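Local coordinates for protein complement C1r subcomponent (Homo sapiens, PDB 6F1D) that serves as a serine protease of the complement C1 complex, here represented by its second CUB domain, a calcium-binding module consistent with a role in C1r-C1s assembly, at residues Arg22-Asp27 / Phe97-Ser102. Sequence-based numbering, arbitrary orientation.
With CA (calcium ion), chain B.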
# COMPACT_ATOMS: atom_id res chain seq x y z
N ARG A 22 -10.90 8.78 -5.69
CA ARG A 22 -11.20 10.08 -5.13
C ARG A 22 -10.34 10.24 -3.87
O ARG A 22 -9.63 9.32 -3.46
CB ARG A 22 -12.69 10.22 -4.85
CG ARG A 22 -13.58 9.71 -5.97
CD ARG A 22 -15.03 9.92 -5.71
NE ARG A 22 -15.49 9.17 -4.54
CZ ARG A 22 -15.66 7.85 -4.52
NH1 ARG A 22 -15.39 7.12 -5.59
NH2 ARG A 22 -16.08 7.26 -3.41
N SER A 23 -10.35 11.43 -3.28
CA SER A 23 -9.42 11.78 -2.22
C SER A 23 -9.50 10.82 -1.04
O SER A 23 -10.58 10.65 -0.45
CB SER A 23 -9.74 13.17 -1.67
OG SER A 23 -10.00 14.08 -2.69
N TYR A 24 -8.35 10.33 -0.57
CA TYR A 24 -8.39 9.59 0.69
C TYR A 24 -8.57 10.53 1.89
O TYR A 24 -8.22 11.72 1.84
CB TYR A 24 -7.15 8.72 0.86
CG TYR A 24 -5.85 9.42 0.67
CD1 TYR A 24 -5.32 10.18 1.68
CD2 TYR A 24 -5.17 9.32 -0.54
CE1 TYR A 24 -4.11 10.86 1.54
CE2 TYR A 24 -3.94 9.98 -0.72
CZ TYR A 24 -3.43 10.75 0.34
OH TYR A 24 -2.21 11.38 0.23
N PRO A 25 -9.19 10.05 2.96
CA PRO A 25 -9.49 10.90 4.14
C PRO A 25 -8.22 11.27 4.90
O PRO A 25 -7.20 10.58 4.79
CB PRO A 25 -10.39 9.99 5.00
CG PRO A 25 -10.67 8.79 4.18
CD PRO A 25 -9.61 8.66 3.17
N PRO A 26 -8.26 12.31 5.73
CA PRO A 26 -7.09 12.66 6.53
C PRO A 26 -7.03 11.87 7.84
O PRO A 26 -7.96 11.17 8.22
CB PRO A 26 -7.33 14.16 6.81
CG PRO A 26 -8.81 14.25 6.94
CD PRO A 26 -9.37 13.26 5.96
N ASP A 27 -5.86 11.99 8.50
CA ASP A 27 -5.61 11.48 9.85
C ASP A 27 -5.78 9.97 9.94
O ASP A 27 -6.14 9.45 11.00
CB ASP A 27 -6.48 12.22 10.86
CG ASP A 27 -6.15 13.70 10.91
OD1 ASP A 27 -4.93 14.03 10.97
OD2 ASP A 27 -7.08 14.54 10.86
N PHE A 97 -0.61 2.75 5.79
CA PHE A 97 -0.85 4.03 5.13
C PHE A 97 -1.18 5.07 6.20
O PHE A 97 -2.20 4.94 6.89
CB PHE A 97 -2.01 3.85 4.13
CG PHE A 97 -2.29 5.04 3.26
CD1 PHE A 97 -3.59 5.39 3.00
CD2 PHE A 97 -1.26 5.77 2.67
CE1 PHE A 97 -3.90 6.49 2.17
CE2 PHE A 97 -1.56 6.86 1.83
CZ PHE A 97 -2.87 7.20 1.58
N PHE A 98 -0.34 6.10 6.30
CA PHE A 98 -0.54 7.19 7.26
C PHE A 98 -0.85 8.47 6.50
O PHE A 98 -0.16 8.78 5.52
CB PHE A 98 0.73 7.46 8.06
CG PHE A 98 1.22 6.28 8.87
CD1 PHE A 98 0.73 6.06 10.15
CD2 PHE A 98 2.22 5.44 8.38
CE1 PHE A 98 1.19 4.99 10.92
CE2 PHE A 98 2.70 4.37 9.15
CZ PHE A 98 2.18 4.15 10.42
N THR A 99 -1.85 9.21 6.94
CA THR A 99 -2.13 10.47 6.26
C THR A 99 -2.29 11.56 7.29
O THR A 99 -2.73 11.32 8.43
CB THR A 99 -3.39 10.41 5.38
OG1 THR A 99 -4.54 10.22 6.22
CG2 THR A 99 -3.32 9.22 4.43
N ASP A 100 -1.96 12.77 6.90
CA ASP A 100 -1.99 13.87 7.85
C ASP A 100 -3.33 14.60 7.75
O ASP A 100 -4.29 14.06 7.19
CB ASP A 100 -0.82 14.82 7.60
CG ASP A 100 -0.94 15.60 6.26
OD1 ASP A 100 -1.89 15.36 5.47
OD2 ASP A 100 -0.04 16.45 6.00
N GLU A 101 -3.39 15.85 8.21
CA GLU A 101 -4.68 16.51 8.43
C GLU A 101 -5.31 17.12 7.18
O GLU A 101 -6.47 17.54 7.27
CB GLU A 101 -4.52 17.60 9.51
CG GLU A 101 -3.58 18.75 9.11
CD GLU A 101 -3.31 19.76 10.25
OE1 GLU A 101 -2.93 19.33 11.38
OE2 GLU A 101 -3.48 20.98 10.02
N SER A 102 -4.61 17.22 6.03
CA SER A 102 -5.19 17.97 4.92
C SER A 102 -4.68 17.47 3.57
O SER A 102 -3.71 16.69 3.48
CB SER A 102 -4.87 19.45 5.03
OG SER A 102 -3.46 19.62 4.81
CA CA B . -2.38 14.63 3.29
O HOH W 1 -8.06 16.86 9.45
O HOH W 2 -4.16 13.56 4.32
O HOH W 3 -3.84 14.38 1.23
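Tyr24, from the loop 22-27, packs against Phe97 and Thr99 where strand 92-98 runs out into the calcium-binding loop. Its CG sits between the backbone N and the carbonyl carbon (chi1 51°), with CB only just meeting Phe97 CE1. From CG onward the ring lies under Phe97: Phe97 CZ stands over the centre of the Tyr24 ring, 3.8 Å from Tyr24 CE2, so the Phe97 ring meets that face edge-on in a T-shaped pair with planes at 78°. On the CD1 side, Tyr24 CE1 comes within 3.4 Å of Thr99 CG2, a methyl that also covers part of one face of Phe97. At the tip, Tyr24 OH hydrogen-bonds Asp63 OD2 and Glu53 N, so it reaches two residues of the calcium site.

The other branch of Thr99 does polar work. Thr99 OG1 donates to Pro25 O at 3.0 Å, in the carbonyl plane on a lone pair, and also hydrogen-bonds Leu28 N. The Asp27 amide N bonds Asp100 O at 2.9 Å, approaching from above the carbonyl plane, while Pro26 CB packs against the same oxygen. A water bridges Asp27 OD2 and Glu101 O at the exposed end.

Asp100 OD1 (2.4 Å) and Ser102 O bind the calcium ion, together with Glu53, Asp63 and water; one metal-bound water also donates to Asp100 O. That oxygen is therefore shared between the loop 22-27 and the ion's water shell. Second-shell bonds from Tyr24 OH and Asp27 N thus tie this loop to the calcium site of the CUB domain, where the metal would be expected to offset the gathered carboxylate charge.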